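Local coordinates for uncharacterized protein (Thermus thermophilus HB8, PDB 6SCE) that acts as a type III CRISPR defence DNA nuclease that is switched on by binding cyclic oligoadenylate, at residues V23-E27 with R131-E136; E300-Y306 with D427-R432; L329-E333 with H344-L348. All blocks are in the same frame, centred on the assembly; numbering follows the deposited sequence.

Contact 1 (V23-E27 with R131-E136)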
loop_
_atom_site.group_PDB
_atom_site.type_symbol
_atom_site.label_atom_id
_atom_site.label_comp_id
_atom_site.label_asym_id
_atom_site.label_seq_id
_atom_site.Cartn_x
_atom_site.Cartn_y
_atom_site.Cartn_z
ATOM N N VAL A 23 -12.306 18.333 16.438
ATOM C CA VAL A 23 -11.284 18.922 17.287
ATOM C C VAL A 23 -11.433 20.446 17.341
ATOM O O VAL A 23 -11.450 21.054 18.442
ATOM C CB VAL A 23 -9.875 18.558 16.794
ATOM C CG1 VAL A 23 -8.784 19.352 17.506
ATOM C CG2 VAL A 23 -9.628 17.071 16.900
ATOM N N VAL A 24 -11.577 21.065 16.177
ATOM C CA VAL A 24 -11.731 22.519 16.113
ATOM C C VAL A 24 -12.994 22.972 16.864
ATOM O O VAL A 24 -12.964 23.917 17.676
ATOM C CB VAL A 24 -11.798 23.001 14.658
ATOM C CG1 VAL A 24 -12.010 24.512 14.612
ATOM C CG2 VAL A 24 -10.493 22.667 13.948
ATOM N N GLU A 25 -14.105 22.309 16.576
ATOM C CA GLU A 25 -15.366 22.643 17.233
ATOM C C GLU A 25 -15.285 22.515 18.741
ATOM O O GLU A 25 -15.834 23.365 19.438
ATOM C CB GLU A 25 -16.535 21.821 16.684
ATOM C CG GLU A 25 -16.903 22.177 15.271
ATOM C CD GLU A 25 -18.082 21.385 14.726
ATOM O OE1 GLU A 25 -18.287 20.218 15.134
ATOM O OE2 GLU A 25 -18.778 21.911 13.843
ATOM N N ARG A 26 -14.620 21.490 19.259
ATOM C CA ARG A 26 -14.508 21.306 20.703
ATOM C C ARG A 26 -13.694 22.432 21.330
ATOM O O ARG A 26 -14.033 22.923 22.404
ATOM C CB ARG A 26 -13.855 19.967 21.049
ATOM C CG ARG A 26 -13.952 19.607 22.532
ATOM C CD ARG A 26 -13.068 18.429 22.894
ATOM N NE ARG A 26 -13.312 17.998 24.264
ATOM C CZ ARG A 26 -12.419 17.396 25.038
ATOM N NH1 ARG A 26 -11.201 17.138 24.585
ATOM N NH2 ARG A 26 -12.753 17.059 26.275
ATOM N N GLU A 27 -12.607 22.827 20.666
ATOM C CA GLU A 27 -11.721 23.842 21.225
ATOM C C GLU A 27 -12.189 25.270 20.996
ATOM O O GLU A 27 -12.064 26.109 21.901
ATOM C CB GLU A 27 -10.303 23.718 20.701
ATOM C CG GLU A 27 -9.351 24.651 21.452
ATOM C CD GLU A 27 -7.941 24.111 21.615
ATOM O OE1 GLU A 27 -7.789 22.892 21.768
ATOM O OE2 GLU A 27 -6.980 24.918 21.601
ATOM N N ARG A 131 -2.287 15.950 22.109
ATOM C CA ARG A 131 -3.333 15.507 23.026
ATOM C C ARG A 131 -4.082 14.300 22.460
ATOM O O ARG A 131 -4.232 14.171 21.235
ATOM C CB ARG A 131 -4.311 16.652 23.344
ATOM C CG ARG A 131 -5.247 17.067 22.222
ATOM C CD ARG A 131 -6.274 18.097 22.694
ATOM N NE ARG A 131 -5.722 19.446 22.695
ATOM C CZ ARG A 131 -6.196 20.465 21.989
ATOM N NH1 ARG A 131 -5.590 21.640 22.065
ATOM N NH2 ARG A 131 -7.277 20.325 21.222
ATOM N N SER A 132 -4.549 13.441 23.352
ATOM C CA SER A 132 -5.333 12.294 23.004
ATOM C C SER A 132 -6.715 12.752 22.642
ATOM O O SER A 132 -7.258 13.664 23.282
ATOM C CB SER A 132 -5.410 11.342 24.200
ATOM O OG SER A 132 -6.125 10.193 23.818
ATOM N N LEU A 133 -7.273 12.167 21.587
ATOM C CA LEU A 133 -8.601 12.533 21.102
ATOM C C LEU A 133 -9.676 11.548 21.525
ATOM O O LEU A 133 -10.570 11.167 20.729
ATOM C CB LEU A 133 -8.586 12.710 19.567
ATOM C CG LEU A 133 -7.619 13.819 19.117
ATOM C CD1 LEU A 133 -7.670 13.892 17.600
ATOM C CD2 LEU A 133 -7.933 15.167 19.752
ATOM N N GLU A 134 -9.656 11.183 22.818
ATOM C CA GLU A 134 -10.657 10.263 23.351
ATOM C C GLU A 134 -12.035 10.781 23.148
ATOM O O GLU A 134 -12.916 10.041 22.766
ATOM C CB GLU A 134 -10.495 10.067 24.865
ATOM C CG GLU A 134 -9.260 9.318 25.249
ATOM C CD GLU A 134 -9.325 7.834 24.950
ATOM O OE1 GLU A 134 -10.398 7.274 24.602
ATOM O OE2 GLU A 134 -8.248 7.221 25.066
ATOM N N ALA A 135 -12.236 12.067 23.418
ATOM C CA ALA A 135 -13.572 12.659 23.378
ATOM C C ALA A 135 -14.090 12.871 21.967
ATOM O O ALA A 135 -15.268 12.662 21.697
ATOM C CB ALA A 135 -13.586 13.993 24.130
ATOM N N GLU A 136 -13.191 13.313 21.086
ATOM C CA GLU A 136 -13.522 13.629 19.696
ATOM C C GLU A 136 -13.565 12.399 18.768
ATOM O O GLU A 136 -14.083 12.474 17.661
ATOM C CB GLU A 136 -12.459 14.593 19.154
ATOM C CG GLU A 136 -12.393 15.917 19.901
ATOM C CD GLU A 136 -11.349 15.951 21.009
ATOM O OE1 GLU A 136 -10.951 14.876 21.526
ATOM O OE2 GLU A 136 -10.889 17.068 21.358
#
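V23 on helix 15-28 and E136, in the turn that leaves edge strand 129-132, bring their CA atoms to 6.2 Å, so the closing turns of the helix lie against the end of the strand. The setting is a Rossmann-like sheet with strand order 3-2-1-4-5-6-7, consistent with a CARF domain, and it illustrates how one helical face can combine an apolar patch with charged arms. R26 carries the first salt bridge. Its chain runs extended from CG to NE, with CG anti to the backbone N (chi1 -169°), and crosses E136 at about a right angle. R26 NH1 donates to E136 OE2 at 3.2 Å, reaching the oxygen from above the carboxylate plane. A135 CB lies over the centre of one guanidinium face, 3.7 Å from the plane, and thus bears on the flat side of the group while E136 meets its edge. Both arginines of the contact are deposited in two conformers, consistent with some mobility of both arms. A second salt bridge, R131 NH1 to E27 OE1, is doubtful in detail, being weak in angle and too short at 2.5 Å. Beneath the charges, V23 also packs on F123 of strand 120-125, and its CG2 sits astride the fork of L133, 3.8 Å from both L133 CD1 and L133 CD2.

Contact 2 (E300-Y306 with D427-R432). With nucleotides of chain B.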
loop_
_atom_site.group_PDB
_atom_site.type_symbol
_atom_site.label_atom_id
_atom_site.label_comp_id
_atom_site.label_asym_id
_atom_site.label_seq_id
_atom_site.Cartn_x
_atom_site.Cartn_y
_atom_site.Cartn_z
ATOM N N GLU A 300 4.283 0.930 4.287
ATOM C CA GLU A 300 3.686 -0.139 3.514
ATOM C C GLU A 300 4.173 -0.162 2.057
ATOM O O GLU A 300 4.407 -1.221 1.493
ATOM C CB GLU A 300 2.153 -0.066 3.591
ATOM C CG GLU A 300 1.423 -1.063 2.694
ATOM C CD GLU A 300 1.686 -2.525 3.048
ATOM O OE1 GLU A 300 1.936 -2.797 4.245
ATOM O OE2 GLU A 300 1.618 -3.408 2.132
ATOM N N GLN A 301 4.362 0.996 1.447
ATOM C CA GLN A 301 4.764 1.006 0.023
ATOM C C GLN A 301 6.258 0.955 -0.144
ATOM O O GLN A 301 6.967 1.832 0.314
ATOM C CB GLN A 301 4.200 2.217 -0.686
ATOM C CG GLN A 301 2.712 2.310 -0.632
ATOM C CD GLN A 301 2.020 1.067 -1.144
ATOM O OE1 GLN A 301 2.353 0.557 -2.224
ATOM N NE2 GLN A 301 1.010 0.600 -0.412
ATOM N N ALA A 302 6.745 -0.072 -0.828
ATOM C CA ALA A 302 8.178 -0.179 -1.091
ATOM C C ALA A 302 8.645 0.668 -2.275
ATOM O O ALA A 302 9.778 1.072 -2.308
ATOM C CB ALA A 302 8.545 -1.629 -1.352
ATOM N N VAL A 303 7.770 0.939 -3.244
ATOM C CA VAL A 303 8.223 1.601 -4.482
ATOM C C VAL A 303 8.892 2.977 -4.254
ATOM O O VAL A 303 9.919 3.243 -4.841
ATOM C CB VAL A 303 7.095 1.673 -5.534
ATOM C CG1 VAL A 303 7.453 2.596 -6.681
ATOM C CG2 VAL A 303 6.791 0.273 -6.074
ATOM N N PRO A 304 8.324 3.849 -3.388
ATOM C CA PRO A 304 8.969 5.136 -3.181
ATOM C C PRO A 304 10.373 5.034 -2.631
ATOM O O PRO A 304 11.267 5.803 -3.005
ATOM C CB PRO A 304 8.034 5.843 -2.191
ATOM C CG PRO A 304 6.681 5.245 -2.470
ATOM C CD PRO A 304 6.982 3.797 -2.786
ATOM N N LEU A 305 10.585 4.089 -1.727
ATOM C CA LEU A 305 11.906 3.860 -1.194
ATOM C C LEU A 305 12.860 3.361 -2.264
ATOM O O LEU A 305 14.023 3.754 -2.319
ATOM C CB LEU A 305 11.838 2.833 -0.072
ATOM C CG LEU A 305 13.124 2.609 0.738
ATOM C CD1 LEU A 305 13.829 3.857 1.204
ATOM C CD2 LEU A 305 12.742 1.759 1.941
ATOM N N TYR A 306 12.361 2.491 -3.118
ATOM C CA TYR A 306 13.163 1.980 -4.222
ATOM C C TYR A 306 13.510 3.112 -5.221
ATOM O O TYR A 306 14.632 3.204 -5.684
ATOM C CB TYR A 306 12.429 0.870 -4.916
ATOM C CG TYR A 306 13.266 0.140 -5.931
ATOM C CD1 TYR A 306 14.479 -0.412 -5.573
ATOM C CD2 TYR A 306 12.837 -0.024 -7.225
ATOM C CE1 TYR A 306 15.263 -1.097 -6.477
ATOM C CE2 TYR A 306 13.611 -0.719 -8.149
ATOM C CZ TYR A 306 14.821 -1.248 -7.768
ATOM O OH TYR A 306 15.611 -1.937 -8.659
ATOM N N ASP A 427 14.750 -6.778 -7.284
ATOM C CA ASP A 427 15.273 -5.880 -6.247
ATOM C C ASP A 427 14.131 -5.226 -5.507
ATOM O O ASP A 427 14.122 -5.199 -4.283
ATOM C CB ASP A 427 16.232 -4.829 -6.821
ATOM C CG ASP A 427 17.557 -5.430 -7.263
ATOM O OD1 ASP A 427 17.790 -6.610 -6.993
ATOM O OD2 ASP A 427 18.368 -4.740 -7.899
ATOM N N LEU A 428 13.148 -4.713 -6.237
ATOM C CA LEU A 428 11.977 -4.180 -5.587
ATOM C C LEU A 428 11.344 -5.224 -4.662
ATOM O O LEU A 428 11.004 -4.927 -3.496
ATOM C CB LEU A 428 10.960 -3.688 -6.604
ATOM C CG LEU A 428 9.639 -3.184 -6.035
ATOM C CD1 LEU A 428 9.873 -2.019 -5.079
ATOM C CD2 LEU A 428 8.765 -2.769 -7.203
ATOM N N LEU A 429 11.184 -6.447 -5.169
ATOM C CA LEU A 429 10.562 -7.502 -4.387
ATOM C C LEU A 429 11.356 -7.858 -3.109
ATOM O O LEU A 429 10.744 -8.124 -2.067
ATOM C CB LEU A 429 10.344 -8.758 -5.256
ATOM C CG LEU A 429 9.139 -8.728 -6.189
ATOM C CD1 LEU A 429 9.294 -9.805 -7.256
ATOM C CD2 LEU A 429 7.828 -8.916 -5.447
ATOM N N ALA A 430 12.684 -7.856 -3.202
ATOM C CA ALA A 430 13.542 -8.047 -2.043
ATOM C C ALA A 430 13.257 -6.956 -1.003
ATOM O O ALA A 430 13.033 -7.223 0.186
ATOM C CB ALA A 430 14.994 -8.023 -2.472
ATOM N N LEU A 431 13.192 -5.712 -1.471
ATOM C CA LEU A 431 12.952 -4.595 -0.565
ATOM C C LEU A 431 11.634 -4.767 0.146
ATOM O O LEU A 431 11.483 -4.426 1.316
ATOM C CB LEU A 431 13.004 -3.268 -1.336
ATOM C CG LEU A 431 12.726 -1.995 -0.555
ATOM C CD1 LEU A 431 13.855 -1.757 0.428
ATOM C CD2 LEU A 431 12.626 -0.852 -1.561
ATOM N N ARG A 432 10.673 -5.312 -0.574
ATOM C CA ARG A 432 9.366 -5.586 -0.055
ATOM C C ARG A 432 9.292 -6.761 0.896
ATOM O O ARG A 432 8.337 -6.862 1.620
ATOM C CB ARG A 432 8.428 -5.886 -1.203
ATOM C CG ARG A 432 6.999 -6.247 -0.837
ATOM C CD ARG A 432 6.316 -5.129 -0.063
ATOM N NE ARG A 432 4.964 -5.529 0.273
ATOM C CZ ARG A 432 4.661 -6.411 1.230
ATOM N NH1 ARG A 432 5.609 -6.949 2.007
ATOM N NH2 ARG A 432 3.406 -6.725 1.427
ATOM P P A B 4 2.543 4.635 2.599
ATOM O OP1 A B 4 1.245 4.091 2.109
ATOM O OP2 A B 4 3.776 3.775 2.527
ATOM O "O5'" A B 4 2.807 6.026 1.858
ATOM C "C5'" A B 4 3.258 5.984 0.496
ATOM C "C4'" A B 4 2.817 7.257 -0.186
ATOM O "O4'" A B 4 3.526 7.402 -1.450
ATOM C "C3'" A B 4 1.332 7.273 -0.523
ATOM O "O3'" A B 4 0.720 8.558 -0.461
ATOM C "C2'" A B 4 1.357 6.806 -1.981
ATOM O "O2'" A B 4 0.172 7.126 -2.676
ATOM C "C1'" A B 4 2.572 7.571 -2.471
ATOM N N9 A B 4 3.115 7.114 -3.743
ATOM C C8 A B 4 3.387 7.934 -4.809
ATOM N N7 A B 4 3.815 7.280 -5.857
ATOM C C5 A B 4 3.790 5.941 -5.477
ATOM C C6 A B 4 4.122 4.749 -6.153
ATOM N N6 A B 4 4.529 4.691 -7.426
ATOM N N1 A B 4 3.958 3.584 -5.475
ATOM C C2 A B 4 3.517 3.636 -4.211
ATOM N N3 A B 4 3.198 4.697 -3.465
ATOM C C4 A B 4 3.359 5.832 -4.161
ATOM P P A B 3 -1.151 9.448 6.570
ATOM O OP1 A B 3 -0.799 10.345 7.744
ATOM O OP2 A B 3 -1.293 10.196 5.272
ATOM O "O5'" A B 3 -0.054 8.310 6.444
ATOM C "C5'" A B 3 -0.224 7.135 5.639
ATOM C "C4'" A B 3 1.081 6.375 5.690
ATOM O "O4'" A B 3 1.330 5.919 7.054
ATOM C "C3'" A B 3 1.160 5.138 4.804
ATOM O "O3'" A B 3 2.371 5.233 4.079
ATOM C "C2'" A B 3 1.174 3.984 5.820
ATOM O "O2'" A B 3 1.838 2.826 5.364
ATOM C "C1'" A B 3 1.901 4.638 6.987
ATOM N N9 A B 3 1.666 3.994 8.259
ATOM C C8 A B 3 0.445 3.647 8.786
ATOM N N7 A B 3 0.553 3.107 9.984
ATOM C C5 A B 3 1.909 3.143 10.261
ATOM C C6 A B 3 2.651 2.731 11.385
ATOM N N6 A B 3 2.086 2.227 12.479
ATOM N N1 A B 3 3.989 2.931 11.345
ATOM C C2 A B 3 4.534 3.478 10.252
ATOM N N3 A B 3 3.938 3.899 9.128
ATOM C C4 A B 3 2.608 3.696 9.206
HETATM O O HOH W 1 3.014 -3.028 -0.566
HETATM O O HOH W 2 18.005 -2.259 -7.907
#
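L428 and L431 both carry CG anti to the backbone N (chi1 176° and 178°), which sends their methyl groups from helix 425-432 into the face presented by A302, V303 and Y306. L431 CD2 lies 3.5 Å from A302 O and 3.8 Å from Y306 CB. Nearly one turn earlier, L428 CD1 touches A302 CB and Y306 CB, while L428 CD2 rests on V303 CG2 at 3.8 Å. V303 faces two ways: its other methyl, CG1, approaches N6 of nucleotide A4 of chain B at 3.7 Å. In this Rossmann-like fold, consistent with a CARF domain, residues that touch the bound adenylates thus also pack on helix 425-432. Just ahead of helix 303-312, Q301 N donates to OP2 of A4 of chain B at 3.0 Å, an almost straight bond, and E300 N donates to O2' of A3 of chain B. At the E300 end, the glutamate bends at chi2 (63°) to bring OE2 within 3.8 Å of R432 NH2, a long salt bridge of charges alone, OE2 lying well out of the guanidinium plane with no N-H pointing at it. Water 1 also bridges the pair, accepting from R432 NE and probably donating to E300 OE2, while R432 NH2 is hydrogen-bonded to S577 O. At the opposite end of the segments the Y306 ring lies beneath L428 N. Its OH accepts from R424 N, and D427 OD2 is paired with K339; a water bridge between the two is doubtful, its distances being too short. Y306 OH stands 3.5 Å from D427 CB.

Contact 3 (L329-E333 with H344-L348)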
loop_
_atom_site.group_PDB
_atom_site.type_symbol
_atom_site.label_atom_id
_atom_site.label_comp_id
_atom_site.label_asym_id
_atom_site.label_seq_id
_atom_site.Cartn_x
_atom_site.Cartn_y
_atom_site.Cartn_z
ATOM N N LEU A 329 11.259 -3.031 8.015
ATOM C CA LEU A 329 12.538 -2.418 8.272
ATOM C C LEU A 329 13.645 -3.447 8.053
ATOM O O LEU A 329 14.674 -3.143 7.429
ATOM C CB LEU A 329 12.606 -1.849 9.684
ATOM C CG LEU A 329 13.906 -1.189 10.121
ATOM C CD1 LEU A 329 14.200 0.011 9.264
ATOM C CD2 LEU A 329 13.820 -0.774 11.585
ATOM N N ARG A 330 13.437 -4.655 8.569
ATOM C CA ARG A 330 14.438 -5.734 8.413
ATOM C C ARG A 330 14.744 -5.994 6.923
ATOM O O ARG A 330 15.906 -6.099 6.505
ATOM C CB ARG A 330 13.918 -7.013 9.080
ATOM C CG ARG A 330 14.825 -8.231 8.973
ATOM C CD ARG A 330 14.145 -9.448 9.608
ATOM N NE ARG A 330 15.005 -10.638 9.590
ATOM C CZ ARG A 330 14.625 -11.859 9.983
ATOM N NH1 ARG A 330 13.394 -12.081 10.423
ATOM N NH2 ARG A 330 15.478 -12.872 9.921
ATOM N N TRP A 331 13.711 -6.066 6.099
ATOM C CA TRP A 331 13.880 -6.346 4.663
ATOM C C TRP A 331 14.533 -5.187 3.934
ATOM O O TRP A 331 15.313 -5.385 3.016
ATOM C CB TRP A 331 12.541 -6.688 4.007
ATOM C CG TRP A 331 11.917 -7.867 4.669
ATOM C CD1 TRP A 331 12.572 -8.950 5.166
ATOM C CD2 TRP A 331 10.532 -8.072 4.948
ATOM N NE1 TRP A 331 11.683 -9.819 5.728
ATOM C CE2 TRP A 331 10.421 -9.307 5.602
ATOM C CE3 TRP A 331 9.376 -7.338 4.698
ATOM C CZ2 TRP A 331 9.204 -9.826 6.005
ATOM C CZ3 TRP A 331 8.157 -7.863 5.109
ATOM C CH2 TRP A 331 8.084 -9.082 5.750
ATOM N N ALA A 332 14.200 -3.965 4.352
ATOM C CA ALA A 332 14.826 -2.778 3.753
ATOM C C ALA A 332 16.315 -2.754 4.088
ATOM O O ALA A 332 17.158 -2.492 3.223
ATOM C CB ALA A 332 14.166 -1.500 4.239
ATOM N N GLU A 333 16.631 -3.003 5.356
ATOM C CA GLU A 333 18.032 -3.081 5.779
ATOM C C GLU A 333 18.793 -4.130 4.957
ATOM O O GLU A 333 19.889 -3.860 4.478
ATOM C CB GLU A 333 18.115 -3.377 7.281
ATOM C CG GLU A 333 19.518 -3.409 7.817
ATOM C CD GLU A 333 19.581 -3.777 9.300
ATOM O OE1 GLU A 333 18.769 -4.599 9.748
ATOM O OE2 GLU A 333 20.479 -3.260 9.988
ATOM N N HIS A 344 21.807 2.502 8.741
ATOM C CA HIS A 344 21.528 2.849 10.123
ATOM C C HIS A 344 20.016 2.868 10.276
ATOM O O HIS A 344 19.310 3.404 9.417
ATOM C CB HIS A 344 22.083 4.207 10.433
ATOM C CG HIS A 344 23.498 4.397 9.999
ATOM N ND1 HIS A 344 24.567 3.834 10.672
ATOM C CD2 HIS A 344 24.028 5.097 8.970
ATOM C CE1 HIS A 344 25.690 4.177 10.069
ATOM N NE2 HIS A 344 25.392 4.950 9.040
ATOM N N ARG A 345 19.526 2.303 11.363
ATOM C CA ARG A 345 18.107 2.170 11.580
ATOM C C ARG A 345 17.832 2.512 12.992
ATOM O O ARG A 345 18.688 2.316 13.848
ATOM C CB ARG A 345 17.654 0.741 11.321
ATOM C CG ARG A 345 18.536 -0.321 11.972
ATOM C CD ARG A 345 18.039 -1.720 11.639
ATOM N NE ARG A 345 16.989 -2.118 12.560
ATOM C CZ ARG A 345 16.332 -3.272 12.522
ATOM N NH1 ARG A 345 16.582 -4.184 11.580
ATOM N NH2 ARG A 345 15.390 -3.497 13.429
ATOM N N SER A 346 16.631 2.995 13.256
ATOM C CA SER A 346 16.172 3.134 14.608
ATOM C C SER A 346 14.666 3.014 14.637
ATOM O O SER A 346 13.995 3.295 13.630
ATOM C CB SER A 346 16.614 4.486 15.192
ATOM O OG SER A 346 16.394 4.512 16.599
ATOM N N PHE A 347 14.132 2.576 15.779
ATOM C CA PHE A 347 12.695 2.572 16.021
ATOM C C PHE A 347 12.209 3.847 16.698
ATOM O O PHE A 347 12.821 4.345 17.685
ATOM C CB PHE A 347 12.270 1.375 16.873
ATOM C CG PHE A 347 12.371 0.061 16.176
ATOM C CD1 PHE A 347 11.550 -0.236 15.091
ATOM C CD2 PHE A 347 13.287 -0.900 16.608
ATOM C CE1 PHE A 347 11.633 -1.464 14.455
ATOM C CE2 PHE A 347 13.372 -2.134 15.971
ATOM C CZ PHE A 347 12.549 -2.407 14.880
ATOM N N LEU A 348 11.066 4.338 16.218
ATOM C CA LEU A 348 10.293 5.387 16.903
ATOM C C LEU A 348 9.423 4.743 17.964
ATOM O O LEU A 348 9.099 3.569 17.844
ATOM C CB LEU A 348 9.402 6.143 15.921
ATOM C CG LEU A 348 10.110 6.707 14.697
ATOM C CD1 LEU A 348 9.059 7.357 13.794
ATOM C CD2 LEU A 348 11.231 7.692 15.060
#
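R345 NH1 donates to E333 OE1 at 2.9 Å, and this salt bridge is the polar centre of the contact. The oxygen lies near the guanidinium plane, but the nitrogen approaches it from above the carboxylate plane, 47° out, and the two side chains cross at about a right angle. The carboxylate also touches the arginine's aliphatic chain, E333 OE2 lying 3.3 Å from R345 CD. L329 takes a different side of the same group: its CD2 stands 3.3 Å above one guanidinium face, displaced toward the rim, so the face receives a methyl while the edge receives the charge. That methyl is shared with F347, whose CE1 it meets at 3.7 Å. R330 adds its CA, 4.1 Å from R345 NH1.

The next layer explains the placement. R345 leaves strand 342-347 with CG between the backbone N and carbonyl carbon, then turns sharply at chi3 (-85°), which lays the guanidinium back over L329. E333 reaches across with an extended chain, and its OE2 is held by R337, one helical turn further on, so both carboxylate oxygens have an arginine partner. L329 is backed by L319 and T321 of strand 316-321. With R345 cut back to an alanine, E333 OE1 would probably lose its charge partner across the contact, and L329 CD2 would keep F347 but lose the guanidinium.

The axes of 329-333 and 344-347 run nearly antiparallel, 173° apart, with a closest approach of 10.0 Å. This is the geometry of a beta-alpha-beta crossover, here strand 316-321, helix 326-338 and edge strand 342-347 of a Rossmann-like sheet, where the returning helix covers the strands it joins.

In the fold
From the N terminus, contact 1 is the first to close, joining helix 15-28 to the end of edge strand 129-132 across 103 intervening residues within one Rossmann-like domain. Contact 2 opens only later in the chain; its 120-residue loop returns helix 425-432 to the start of helix 303-312 in a second domain of similar strand order. Contact 3 is nested within that loop and spans just ten residues of one beta-alpha-beta unit. Contacts 2 and 3 touch, with W331 and A332 packed on L431 and R432, so helix 326-338 bridges them. Contact 1 stays separate, its centre 36 Å from that of contact 2 and 33 Å from that of contact 3.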